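Local coordinates for protein archaeosine synthase (Pyrobaculum calidifontis, PDB 5K0P) that catalyses the last step of archaeosine formation, converting the nitrile of preQ0-modified tRNA into a formamidine with free ammonium as nitrogen donor, at residues E35-G40 with P79-V84; R12-G17 with E31-Y36; V20-K25 with E59-E64; D53-R58 with V67-K72. All coordinates share one frame; numbering follows the deposited sequence.

Contacts 1 and 2 are neighbouring seams of one antiparallel sheet: they share Glu35 and Tyr36 on strand 27-37, and their centres lie about 13 Å apart. Contact 4 sits against the helix-covered side of that sheet, where Leu69 CD2 comes within 3.5 Å of Val32 CG2 and Leu70 packs on Val84. Contact 3 lies at the far end of the molecule, its centre about 26 Å from that of contact 1 but only about 11 Å from contact 4, where Val20 N lies 2.7 Å from Arg58 O, a probable backbone hydrogen bond. It carries the catalytic Cys21 and the substrate-binding His62 and Glu63, whereas the tyrosine shared by contacts 1 and 2 reaches toward the substrate-binding segment at Leu43.

Contact 1. Residues E35-G40 with P79-V84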
loop_
_atom_site.group_PDB
_atom_site.type_symbol
_atom_site.label_atom_id
_atom_site.label_comp_id
_atom_site.label_asym_id
_atom_site.label_seq_id
_atom_site.Cartn_x
_atom_site.Cartn_y
_atom_site.Cartn_z
ATOM N N GLU A 35 -0.550 7.976 23.778
ATOM C CA GLU A 35 -1.961 7.638 23.931
ATOM C C GLU A 35 -2.260 7.703 25.395
ATOM O O GLU A 35 -1.412 7.317 26.200
ATOM C CB GLU A 35 -2.148 6.349 23.160
ATOM C CG GLU A 35 -2.738 5.213 23.815
ATOM C CD GLU A 35 -2.737 3.918 22.999
ATOM O OE1 GLU A 35 -2.620 3.902 21.724
ATOM O OE2 GLU A 35 -2.892 2.917 23.733
ATOM N N TYR A 36 -3.368 8.318 25.755
ATOM C CA TYR A 36 -3.789 8.425 27.146
ATOM C C TYR A 36 -5.287 8.512 27.392
ATOM O O TYR A 36 -6.050 8.842 26.509
ATOM C CB TYR A 36 -3.073 9.650 27.792
ATOM C CG TYR A 36 -3.647 10.961 27.403
ATOM C CD1 TYR A 36 -3.338 11.506 26.189
ATOM C CD2 TYR A 36 -4.540 11.644 28.254
ATOM C CE1 TYR A 36 -3.900 12.748 25.809
ATOM C CE2 TYR A 36 -5.110 12.887 27.887
ATOM C CZ TYR A 36 -4.794 13.422 26.657
ATOM O OH TYR A 36 -5.401 14.618 26.222
ATOM N N ILE A 37 -5.709 8.197 28.625
ATOM C CA ILE A 37 -7.105 8.351 29.030
ATOM C C ILE A 37 -7.205 9.591 29.859
ATOM O O ILE A 37 -6.571 9.660 30.940
ATOM C CB ILE A 37 -7.606 7.173 29.861
ATOM C CG1 ILE A 37 -7.518 5.937 29.016
ATOM C CG2 ILE A 37 -9.089 7.392 30.338
ATOM C CD1 ILE A 37 -7.913 4.693 29.720
ATOM N N PRO A 38 -8.007 10.584 29.396
ATOM C CA PRO A 38 -8.201 11.797 30.170
ATOM C C PRO A 38 -8.960 11.473 31.432
ATOM O O PRO A 38 -9.806 10.529 31.413
ATOM C CB PRO A 38 -9.077 12.666 29.258
ATOM C CG PRO A 38 -8.792 12.171 27.882
ATOM C CD PRO A 38 -8.628 10.684 28.063
ATOM N N ARG A 39 -8.623 12.230 32.512
ATOM C CA ARG A 39 -9.435 12.319 33.724
ATOM C C ARG A 39 -9.687 13.788 34.063
ATOM O O ARG A 39 -8.909 14.438 34.802
ATOM C CB ARG A 39 -8.795 11.602 34.938
ATOM C CG ARG A 39 -9.776 11.638 36.142
ATOM C CD ARG A 39 -9.168 11.346 37.519
ATOM N NE ARG A 39 -8.797 9.938 37.702
ATOM C CZ ARG A 39 -7.554 9.411 37.693
ATOM N NH1 ARG A 39 -7.420 8.087 37.862
ATOM N NH2 ARG A 39 -6.446 10.151 37.519
ATOM N N GLY A 40 -10.743 14.343 33.511
ATOM C CA GLY A 40 -10.980 15.796 33.660
ATOM C C GLY A 40 -9.895 16.823 33.269
ATOM O O GLY A 40 -9.957 18.006 33.695
ATOM N N PRO A 79 -3.223 11.378 33.984
ATOM C CA PRO A 79 -4.193 10.472 33.404
ATOM C C PRO A 79 -4.002 9.108 34.003
ATOM O O PRO A 79 -2.903 8.814 34.382
ATOM C CB PRO A 79 -3.794 10.448 31.930
ATOM C CG PRO A 79 -2.368 10.672 31.956
ATOM C CD PRO A 79 -2.031 11.486 33.132
ATOM N N PRO A 80 -5.060 8.295 34.121
ATOM C CA PRO A 80 -4.887 6.936 34.668
ATOM C C PRO A 80 -4.141 5.963 33.769
ATOM O O PRO A 80 -3.805 4.863 34.235
ATOM C CB PRO A 80 -6.336 6.408 34.786
ATOM C CG PRO A 80 -7.127 7.220 33.836
ATOM C CD PRO A 80 -6.493 8.587 33.880
ATOM N N TYR A 81 -3.965 6.318 32.496
ATOM C CA TYR A 81 -3.221 5.499 31.554
ATOM C C TYR A 81 -2.554 6.455 30.581
ATOM O O TYR A 81 -3.188 7.383 30.075
ATOM C CB TYR A 81 -4.130 4.536 30.731
ATOM C CG TYR A 81 -3.435 3.864 29.562
ATOM C CD1 TYR A 81 -2.431 2.964 29.767
ATOM C CD2 TYR A 81 -3.805 4.144 28.246
ATOM C CE1 TYR A 81 -1.796 2.350 28.733
ATOM C CE2 TYR A 81 -3.170 3.536 27.175
ATOM C CZ TYR A 81 -2.151 2.658 27.425
ATOM O OH TYR A 81 -1.548 2.067 26.338
ATOM N N VAL A 82 -1.288 6.187 30.324
ATOM C CA VAL A 82 -0.458 6.891 29.302
ATOM C C VAL A 82 0.546 5.930 28.759
ATOM O O VAL A 82 1.179 5.170 29.531
ATOM C CB VAL A 82 0.421 8.019 29.878
ATOM C CG1 VAL A 82 1.046 8.919 28.788
ATOM C CG2 VAL A 82 -0.423 8.903 30.652
ATOM N N LYS A 83 0.720 5.977 27.438
ATOM C CA LYS A 83 1.760 5.276 26.774
ATOM C C LYS A 83 2.398 6.185 25.751
ATOM O O LYS A 83 1.700 6.883 25.007
ATOM C CB LYS A 83 1.209 4.018 26.096
ATOM C CG LYS A 83 2.264 3.203 25.415
ATOM C CD LYS A 83 1.759 1.863 24.915
ATOM C CE LYS A 83 0.973 2.041 23.611
ATOM N NZ LYS A 83 0.611 0.755 22.932
ATOM N N VAL A 84 3.737 6.131 25.714
ATOM C CA VAL A 84 4.565 6.894 24.825
ATOM C C VAL A 84 5.455 5.968 24.024
ATOM O O VAL A 84 6.162 5.168 24.610
ATOM C CB VAL A 84 5.494 7.820 25.608
ATOM C CG1 VAL A 84 6.404 8.599 24.643
ATOM C CG2 VAL A 84 4.700 8.774 26.494
#
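Glu35 and Lys83 exchange a pair of backbone hydrogen bonds, each N to O distance 2.8 Å, where strands 27-37 and 81-90 run antiparallel at the heart of the tunnelling-fold (T-fold) sheet. Ile37 N also donates to Tyr81 O, and Tyr36 faces Val82 as a non-hydrogen-bonded pair on the helix-covered side.

Tyr81 shares the other face with Glu35, Ile37 and Lys83. Its CB lies 3.9 Å from Ile37 CD1. A chi1 of 169° sets CG anti to the backbone N; beyond it Ile37 CG1 lies at the ring edge, nearest CD2. Further out, CE2 meets Glu35 CG at 3.8 Å. At the tip, the hydroxyl donates to Glu35 OE2 over 3.1 Å, arriving on the anti side and 33° out of the carboxylate plane. The other oxygen, OE1, pairs with Arg12, so the two carboxylate oxygens have different partners. Lys83 adds a positive charge nearby, short of a salt bridge. An alanine in place of Tyr81 would keep CB against Ile37 but would probably leave Glu35 OE2 without its hydroxyl mate and open a gap beside Glu35 CG.

Beyond the strand ends, Pro80 CD lies over one face of the Arg39 guanidinium, toward its rim. Ile37 O, 3.1 Å from Pro79 CB, is buried here and finds no polar partner.

Contact 2. Residues R12-G17 with E31-Y36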
loop_
_atom_site.group_PDB
_atom_site.type_symbol
_atom_site.label_atom_id
_atom_site.label_comp_id
_atom_site.label_asym_id
_atom_site.label_seq_id
_atom_site.Cartn_x
_atom_site.Cartn_y
_atom_site.Cartn_z
ATOM N N ARG A 12 -5.199 9.831 21.160
ATOM C CA ARG A 12 -3.976 9.383 20.542
ATOM C C ARG A 12 -3.385 10.587 19.846
ATOM O O ARG A 12 -4.092 11.271 19.079
ATOM C CB ARG A 12 -4.236 8.224 19.574
ATOM C CG ARG A 12 -4.752 6.939 20.268
ATOM C CD ARG A 12 -4.840 5.638 19.397
ATOM N NE ARG A 12 -5.499 4.523 20.103
ATOM C CZ ARG A 12 -4.965 3.319 20.302
ATOM N NH1 ARG A 12 -5.608 2.438 20.985
ATOM N NH2 ARG A 12 -3.789 3.011 19.834
ATOM N N LEU A 13 -2.114 10.859 20.124
ATOM C CA LEU A 13 -1.373 11.954 19.431
ATOM C C LEU A 13 -0.139 11.423 18.803
ATOM O O LEU A 13 0.493 10.555 19.376
ATOM C CB LEU A 13 -1.018 13.070 20.374
ATOM C CG LEU A 13 -2.151 13.521 21.222
ATOM C CD1 LEU A 13 -1.624 14.238 22.468
ATOM C CD2 LEU A 13 -3.097 14.376 20.398
ATOM N N LYS A 14 0.219 11.917 17.619
ATOM C CA LYS A 14 1.356 11.401 16.903
ATOM C C LYS A 14 2.007 12.528 16.160
ATOM O O LYS A 14 1.328 13.271 15.437
ATOM C CB LYS A 14 0.925 10.349 15.891
ATOM C CG LYS A 14 2.079 9.840 15.040
ATOM C CD LYS A 14 1.688 8.788 13.950
ATOM C CE LYS A 14 1.206 7.462 14.547
ATOM N NZ LYS A 14 0.895 6.595 13.390
ATOM N N THR A 15 3.320 12.650 16.302
ATOM C CA THR A 15 4.021 13.722 15.600
ATOM C C THR A 15 5.512 13.404 15.405
ATOM O O THR A 15 5.996 12.363 15.849
ATOM C CB THR A 15 3.775 15.094 16.287
ATOM O OG1 THR A 15 4.150 16.125 15.372
ATOM C CG2 THR A 15 4.619 15.254 17.541
ATOM N N ARG A 16 6.248 14.276 14.716
ATOM C CA ARG A 16 7.684 14.073 14.504
ATOM C C ARG A 16 8.431 14.966 15.480
ATOM O O ARG A 16 7.963 16.007 15.874
ATOM C CB ARG A 16 8.120 14.386 13.051
ATOM C CG ARG A 16 7.453 13.496 11.947
ATOM C CD ARG A 16 8.178 12.163 11.618
ATOM N NE ARG A 16 9.483 12.512 11.024
ATOM C CZ ARG A 16 9.697 12.774 9.733
ATOM N NH1 ARG A 16 8.714 12.652 8.851
ATOM N NH2 ARG A 16 10.912 13.137 9.303
ATOM N N GLY A 17 9.622 14.582 15.829
ATOM C CA GLY A 17 10.470 15.416 16.668
ATOM C C GLY A 17 11.939 15.140 16.383
ATOM O O GLY A 17 12.262 14.355 15.482
ATOM N N GLU A 31 9.746 9.717 15.360
ATOM C CA GLU A 31 8.343 9.833 15.417
ATOM C C GLU A 31 7.871 9.432 16.842
ATOM O O GLU A 31 8.252 8.428 17.371
ATOM C CB GLU A 31 7.746 8.921 14.294
ATOM C CG GLU A 31 6.244 9.150 14.214
ATOM C CD GLU A 31 5.492 8.049 13.488
ATOM O OE1 GLU A 31 5.291 6.912 14.081
ATOM O OE2 GLU A 31 5.069 8.363 12.349
ATOM N N VAL A 32 7.007 10.215 17.436
ATOM C CA VAL A 32 6.493 9.929 18.764
ATOM C C VAL A 32 4.996 9.814 18.739
ATOM O O VAL A 32 4.308 10.639 18.090
ATOM C CB VAL A 32 6.986 10.949 19.792
ATOM C CG1 VAL A 32 6.580 12.398 19.448
ATOM C CG2 VAL A 32 6.452 10.605 21.195
ATOM N N SER A 33 4.503 8.777 19.403
ATOM C CA SER A 33 3.043 8.486 19.529
ATOM C C SER A 33 2.746 8.511 21.022
ATOM O O SER A 33 3.466 7.881 21.761
ATOM C CB SER A 33 2.701 7.099 18.972
ATOM O OG SER A 33 2.894 7.112 17.590
ATOM N N VAL A 34 1.731 9.269 21.445
ATOM C CA VAL A 34 1.258 9.207 22.823
ATOM C C VAL A 34 -0.199 8.852 22.845
ATOM O O VAL A 34 -1.034 9.391 22.060
ATOM C CB VAL A 34 1.557 10.527 23.542
ATOM C CG1 VAL A 34 1.108 10.533 24.979
ATOM C CG2 VAL A 34 3.041 10.802 23.420
ATOM N N GLU A 35 -0.550 7.976 23.778
ATOM C CA GLU A 35 -1.961 7.638 23.931
ATOM C C GLU A 35 -2.260 7.703 25.395
ATOM O O GLU A 35 -1.412 7.317 26.200
ATOM C CB GLU A 35 -2.148 6.349 23.160
ATOM C CG GLU A 35 -2.738 5.213 23.815
ATOM C CD GLU A 35 -2.737 3.918 22.999
ATOM O OE1 GLU A 35 -2.620 3.902 21.724
ATOM O OE2 GLU A 35 -2.892 2.917 23.733
ATOM N N TYR A 36 -3.368 8.318 25.755
ATOM C CA TYR A 36 -3.789 8.425 27.146
ATOM C C TYR A 36 -5.287 8.512 27.392
ATOM O O TYR A 36 -6.050 8.842 26.509
ATOM C CB TYR A 36 -3.073 9.650 27.792
ATOM C CG TYR A 36 -3.647 10.961 27.403
ATOM C CD1 TYR A 36 -3.338 11.506 26.189
ATOM C CD2 TYR A 36 -4.540 11.644 28.254
ATOM C CE1 TYR A 36 -3.900 12.748 25.809
ATOM C CE2 TYR A 36 -5.110 12.887 27.887
ATOM C CZ TYR A 36 -4.794 13.422 26.657
ATOM O OH TYR A 36 -5.401 14.618 26.222
#
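Leu13 and Val34 form one antiparallel hydrogen-bonded pair, Thr15 and Val32 the next, and together they supply the four backbone bonds of this seam. Leu13 N reaches Val34 O at 2.7 Å, and Thr15 N reaches Val32 O at 2.9 Å. CA-H···O contacts run between the rungs, such as that from Lys14 CA to Val32 O, the oxygen that also accepts from Thr15 N.

Charged groups gather on the face that carries Arg12, Lys14, Ser33 and Glu35. Arg12 runs beside Glu35, whose carboxylate lies over one face of the guanidinium, toward its rim and turned 61° from it, in a salt bridge of NH2 with OE1; the modelled separation is too short to be taken literally, and Arg12 has a second conformer. Lys14 bends at chi3 (-67°), which sets CE 3.5 Å from Ser33 OG. Its CD lies 3.8 Å from Glu31 OE2, while NZ stays beyond salt-bridge range of that carboxylate.

Apolar contacts occupy the other face. Thr15 CG2 lies alongside Val32 CG1 at 4.0 Å, and Leu13 CD1 meets the edge of the Tyr36 ring at CE1. Phe48 of helix 45-53 packs on Leu13, Thr15 and Val34.

Thr15 OG1 turns to Gly92 O of a neighbouring subunit, and Arg12, Leu13 and Lys14 pair with a strand of that subunit. A beta hairpin whose outer strand carries the sheet into the next chain is characteristic of the T-fold, in which such sheets build the tunnel.

Contact 3. Residues V20-K25 with E59-E64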
loop_
_atom_site.group_PDB
_atom_site.type_symbol
_atom_site.label_atom_id
_atom_site.label_comp_id
_atom_site.label_asym_id
_atom_site.label_seq_id
_atom_site.Cartn_x
_atom_site.Cartn_y
_atom_site.Cartn_z
ATOM N N VAL A 20 19.323 15.297 20.031
ATOM C CA VAL A 20 20.702 15.126 19.641
ATOM C C VAL A 20 21.237 13.807 20.273
ATOM O O VAL A 20 21.093 13.555 21.475
ATOM C CB VAL A 20 21.555 16.375 20.027
ATOM C CG1 VAL A 20 22.996 16.143 19.579
ATOM C CG2 VAL A 20 20.972 17.658 19.449
ATOM N N CYS A 21 21.799 12.939 19.429
ATOM C CA CYS A 21 22.318 11.659 19.865
ATOM C C CYS A 21 23.604 11.917 20.703
ATOM O O CYS A 21 24.549 12.554 20.181
ATOM C CB CYS A 21 22.646 10.788 18.654
ATOM S SG CYS A 21 23.566 9.293 19.042
ATOM N N PRO A 22 23.618 11.473 21.988
ATOM C CA PRO A 22 24.800 11.786 22.826
ATOM C C PRO A 22 26.031 11.148 22.340
ATOM O O PRO A 22 27.092 11.709 22.541
ATOM C CB PRO A 22 24.478 11.185 24.179
ATOM C CG PRO A 22 23.006 11.193 24.242
ATOM C CD PRO A 22 22.508 10.970 22.823
ATOM N N ILE A 23 25.935 9.981 21.712
ATOM C CA ILE A 23 27.133 9.283 21.295
ATOM C C ILE A 23 27.794 9.978 20.094
ATOM O O ILE A 23 28.988 10.220 20.118
ATOM C CB ILE A 23 26.848 7.796 21.016
ATOM C CG1 ILE A 23 26.669 7.031 22.345
ATOM C CG2 ILE A 23 27.997 7.193 20.210
ATOM C CD1 ILE A 23 25.252 6.997 22.901
ATOM N N SER A 24 27.038 10.338 19.066
ATOM C CA SER A 24 27.614 10.986 17.859
ATOM C C SER A 24 27.452 12.511 17.761
ATOM O O SER A 24 27.909 13.102 16.800
ATOM C CB SER A 24 26.911 10.390 16.617
ATOM O OG SER A 24 25.528 10.782 16.548
ATOM N N LYS A 25 26.776 13.141 18.721
ATOM C CA LYS A 25 26.499 14.580 18.703
ATOM C C LYS A 25 25.772 15.095 17.415
ATOM O O LYS A 25 25.860 16.262 17.032
ATOM C CB LYS A 25 27.775 15.390 19.052
ATOM C CG LYS A 25 28.303 15.118 20.448
ATOM C CD LYS A 25 29.314 16.194 20.892
ATOM C CE LYS A 25 29.574 16.173 22.411
ATOM N NZ LYS A 25 28.620 16.966 23.316
ATOM N N GLU A 59 20.721 16.688 24.108
ATOM C CA GLU A 59 21.386 15.385 24.041
ATOM C C GLU A 59 20.675 14.482 24.998
ATOM O O GLU A 59 20.684 14.692 26.203
ATOM C CB GLU A 59 22.907 15.453 24.440
ATOM C CG GLU A 59 23.764 16.119 23.350
ATOM C CD GLU A 59 25.271 16.013 23.536
ATOM O OE1 GLU A 59 25.767 15.167 24.363
ATOM O OE2 GLU A 59 25.959 16.817 22.799
ATOM N N ILE A 60 20.068 13.456 24.460
ATOM C CA ILE A 60 19.272 12.568 25.285
ATOM C C ILE A 60 19.038 11.309 24.516
ATOM O O ILE A 60 18.701 11.401 23.351
ATOM C CB ILE A 60 17.923 13.212 25.676
ATOM C CG1 ILE A 60 17.134 12.270 26.621
ATOM C CG2 ILE A 60 17.059 13.665 24.477
ATOM C CD1 ILE A 60 15.922 12.967 27.204
ATOM N N LEU A 61 19.236 10.150 25.126
ATOM C CA LEU A 61 18.937 8.873 24.420
ATOM C C LEU A 61 17.411 8.707 24.212
ATOM O O LEU A 61 16.627 9.160 25.069
ATOM C CB LEU A 61 19.400 7.678 25.252
ATOM C CG LEU A 61 20.875 7.629 25.472
ATOM C CD1 LEU A 61 21.135 6.593 26.541
ATOM C CD2 LEU A 61 21.646 7.333 24.188
ATOM N N HIS A 62 16.980 8.113 23.087
ATOM C CA HIS A 62 15.521 7.912 22.923
ATOM C C HIS A 62 14.853 7.056 24.026
ATOM O O HIS A 62 13.674 7.290 24.375
ATOM C CB HIS A 62 15.118 7.505 21.482
ATOM C CG HIS A 62 15.385 8.596 20.465
ATOM N ND1 HIS A 62 15.405 8.386 19.097
ATOM C CD2 HIS A 62 15.685 9.915 20.646
ATOM C CE1 HIS A 62 15.678 9.524 18.479
ATOM N NE2 HIS A 62 15.870 10.468 19.405
ATOM N N GLU A 63 15.608 6.128 24.594
ATOM C CA GLU A 63 15.104 5.348 25.704
ATOM C C GLU A 63 14.731 6.238 26.884
ATOM O O GLU A 63 13.792 5.906 27.599
ATOM C CB GLU A 63 16.101 4.230 26.135
ATOM C CG GLU A 63 17.380 4.761 26.782
ATOM C CD GLU A 63 18.592 3.792 26.816
ATOM O OE1 GLU A 63 19.110 3.492 27.953
ATOM O OE2 GLU A 63 19.087 3.376 25.740
ATOM N N GLU A 64 15.461 7.354 27.084
ATOM C CA GLU A 64 15.224 8.315 28.176
ATOM C C GLU A 64 14.163 9.288 27.790
ATOM O O GLU A 64 13.342 9.693 28.604
ATOM C CB GLU A 64 16.499 9.105 28.532
ATOM C CG GLU A 64 17.532 8.245 29.164
ATOM C CD GLU A 64 18.959 8.836 29.072
ATOM O OE1 GLU A 64 19.277 9.889 28.409
ATOM O OE2 GLU A 64 19.802 8.186 29.657
HETATM O O HOH W 1 28.079 13.629 23.820
#
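Val20 O receives Ile60 N at 3.2 Å in a single backbone bridge, and Glu59 CA adds a CA-H···O contact to the same oxygen. Beside this bridge Glu59 CG rests 3.8 Å from Val20 CG1. The extended glutamate chain then carries the carboxylate outward to Lys25. There NZ, turned by the bend at chi4 (-86°), donates to OE2 over 2.7 Å and uses the syn lone pair of that oxygen. The other oxygen, OE1, accepts 2.8 Å from a water that also donates to Pro22 O, so the carboxylate grips the turn both directly and through solvent.

That turn is the catalytic loop between strands 10-20 and 27-37. It holds Cys21, the residue that forms the thioimide intermediate, and in this crystal its SG is bonded to the sulfur of a thiocyanate ion. His62, a substrate-binding residue, is tied to Ser19 and Ser88.

Pro22 lays its ring against the opposing backbone, CG 3.7 Å from Ile60 N, and its CD touches Leu61 CD2 at 4.0 Å. An alanine here would probably open a gap beside Ile60 and Leu61 and leave the backbone next to Cys21 freer to turn. Leu61 is the N-cap of helix 62-77; its N donates to Glu64 OE1 across 3.3 Å, from 50° above the carboxylate plane.

Contact 4. Residues D53-R58 with V67-K72; sequences DSYRGR and VDLLEK
Tyr55 OH donates to Asp68 OD2 over 2.7 Å, joining the connection between helices 45-53 and 62-77 to the second of these helices. The carboxylate stands almost perpendicular to the ring, 81° between their planes, and OD2 lies at the ring's edge, also 3.3 Å from CE1. The phenol meets this oxygen on its anti side. Asp68 has CG anti to the backbone N (chi1 -169°), which directs the carboxylate off the helix toward the tyrosine. The same OD2 is approached by Arg58 NH1 at 3.7 Å, a long salt bridge whose arginine arrives on an extended chain. Lys72 NZ makes a weak hydrogen bond with Ser54 OG, 3.4 Å away, although that hydroxyl is also bonded to Met51 O. Ser54 OG lies over the centre of one face of the Tyr55 ring.

Packing fills in around the phenol. Lys72 and Tyr55 reach toward each other tip to tip, and Lys72 CE comes within 3.3 Å of the phenol oxygen. Leu69 CB lies 3.6 Å from that oxygen, while its side chain packs on Met51 and Val84, between the first helix and the sheet. Two overlapping beta turns, type I from Asp53 to Arg56 and type II from Tyr55 to Arg58, deliver Tyr55 and Arg58 to the same partner.

The phenol bond, and more weakly the distant arginine charge, would probably stabilise Asp68 as an anion; both approach OD2, which thereby links Tyr55 and Arg58 to helix 62-77.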
loop_
_atom_site.group_PDB
_atom_site.type_symbol
_atom_site.label_atom_id
_atom_site.label_comp_id
_atom_site.label_asym_id
_atom_site.label_seq_id
_atom_site.Cartn_x
_atom_site.Cartn_y
_atom_site.Cartn_z
ATOM N N ASP A 53 8.852 19.449 21.060
ATOM C CA ASP A 53 9.891 20.340 20.560
ATOM C C ASP A 53 10.927 20.686 21.615
ATOM O O ASP A 53 11.973 21.144 21.262
ATOM C CB ASP A 53 9.305 21.635 19.987
ATOM C CG ASP A 53 8.562 21.399 18.685
ATOM O OD1 ASP A 53 8.781 20.359 18.074
ATOM O OD2 ASP A 53 7.715 22.188 18.270
ATOM N N SER A 54 10.628 20.485 22.894
ATOM C CA SER A 54 11.613 20.836 23.908
ATOM C C SER A 54 12.912 20.110 23.746
ATOM O O SER A 54 13.917 20.570 24.270
ATOM C CB SER A 54 11.085 20.618 25.335
ATOM O OG SER A 54 10.869 19.239 25.614
ATOM N N TYR A 55 12.899 18.957 23.086
ATOM C CA TYR A 55 14.089 18.089 22.962
ATOM C C TYR A 55 15.043 18.517 21.812
ATOM O O TYR A 55 16.155 17.995 21.681
ATOM C CB TYR A 55 13.668 16.600 22.799
ATOM C CG TYR A 55 12.866 16.075 23.955
ATOM C CD1 TYR A 55 13.459 15.785 25.144
ATOM C CD2 TYR A 55 11.476 15.851 23.840
ATOM C CE1 TYR A 55 12.684 15.362 26.240
ATOM C CE2 TYR A 55 10.712 15.478 24.908
ATOM C CZ TYR A 55 11.300 15.191 26.111
ATOM O OH TYR A 55 10.491 14.751 27.184
ATOM N N ARG A 56 14.597 19.461 20.985
ATOM C CA ARG A 56 15.410 19.927 19.868
ATOM C C ARG A 56 16.685 20.490 20.500
ATOM O O ARG A 56 16.641 21.195 21.476
ATOM C CB ARG A 56 14.733 21.044 19.089
ATOM C CG ARG A 56 13.524 20.641 18.217
ATOM C CD ARG A 56 12.803 21.848 17.628
ATOM N NE ARG A 56 13.531 22.334 16.476
ATOM C CZ ARG A 56 13.667 21.717 15.326
ATOM N NH1 ARG A 56 13.037 20.578 15.094
ATOM N NH2 ARG A 56 14.406 22.279 14.344
ATOM N N GLY A 57 17.799 20.101 19.970
ATOM C CA GLY A 57 19.081 20.495 20.518
ATOM C C GLY A 57 19.519 19.849 21.799
ATOM O O GLY A 57 20.604 20.149 22.212
ATOM N N ARG A 58 18.718 18.949 22.379
ATOM C CA ARG A 58 19.057 18.360 23.670
ATOM C C ARG A 58 19.638 16.961 23.431
ATOM O O ARG A 58 19.136 16.150 22.638
ATOM C CB ARG A 58 17.812 18.322 24.545
ATOM C CG ARG A 58 18.040 17.713 25.945
ATOM C CD ARG A 58 16.793 17.790 26.884
ATOM N NE ARG A 58 16.888 16.816 27.988
ATOM C CZ ARG A 58 15.951 16.544 28.897
ATOM N NH1 ARG A 58 14.762 17.109 28.852
ATOM N NH2 ARG A 58 16.197 15.648 29.861
ATOM N N VAL A 67 10.601 7.980 28.300
ATOM C CA VAL A 67 10.283 8.020 29.728
ATOM C C VAL A 67 10.099 9.475 30.232
ATOM O O VAL A 67 9.164 9.780 30.947
ATOM C CB VAL A 67 11.315 7.254 30.548
ATOM C CG1 VAL A 67 10.986 7.372 31.987
ATOM C CG2 VAL A 67 11.340 5.801 30.121
ATOM N N ASP A 68 10.950 10.372 29.775
ATOM C CA ASP A 68 10.856 11.776 30.157
ATOM C C ASP A 68 9.533 12.396 29.675
ATOM O O ASP A 68 8.876 13.109 30.418
ATOM C CB ASP A 68 12.047 12.569 29.616
ATOM C CG ASP A 68 12.119 13.924 30.194
ATOM O OD1 ASP A 68 12.311 14.033 31.413
ATOM O OD2 ASP A 68 11.931 14.867 29.455
ATOM N N LEU A 69 9.156 12.101 28.441
ATOM C CA LEU A 69 7.940 12.632 27.858
ATOM C C LEU A 69 6.723 12.032 28.603
ATOM O O LEU A 69 5.776 12.730 28.844
ATOM C CB LEU A 69 7.899 12.361 26.322
ATOM C CG LEU A 69 6.655 12.886 25.540
ATOM C CD1 LEU A 69 6.486 14.387 25.746
ATOM C CD2 LEU A 69 6.746 12.602 24.027
ATOM N N LEU A 70 6.761 10.767 28.976
ATOM C CA LEU A 70 5.699 10.165 29.853
ATOM C C LEU A 70 5.483 10.909 31.115
ATOM O O LEU A 70 4.301 11.188 31.531
ATOM C CB LEU A 70 6.034 8.720 30.162
ATOM C CG LEU A 70 4.929 8.013 30.940
ATOM C CD1 LEU A 70 4.437 6.765 30.258
ATOM C CD2 LEU A 70 5.446 7.634 32.292
ATOM N N GLU A 71 6.633 11.275 31.719
ATOM C CA GLU A 71 6.630 12.002 32.972
ATOM C C GLU A 71 6.093 13.392 32.729
ATOM O O GLU A 71 5.311 13.836 33.578
ATOM C CB GLU A 71 7.969 11.991 33.712
ATOM C CG GLU A 71 8.269 10.660 34.424
ATOM C CD GLU A 71 7.126 10.156 35.410
ATOM O OE1 GLU A 71 6.503 10.900 36.245
ATOM O OE2 GLU A 71 6.830 8.948 35.353
ATOM N N LYS A 72 6.407 14.029 31.583
ATOM C CA LYS A 72 5.807 15.310 31.272
ATOM C C LYS A 72 4.301 15.282 31.158
ATOM O O LYS A 72 3.592 16.192 31.685
ATOM C CB LYS A 72 6.360 15.878 29.989
ATOM C CG LYS A 72 7.675 16.544 30.256
ATOM C CD LYS A 72 8.520 16.572 29.023
ATOM C CE LYS A 72 9.863 17.201 29.322
ATOM N NZ LYS A 72 9.778 18.536 28.774
#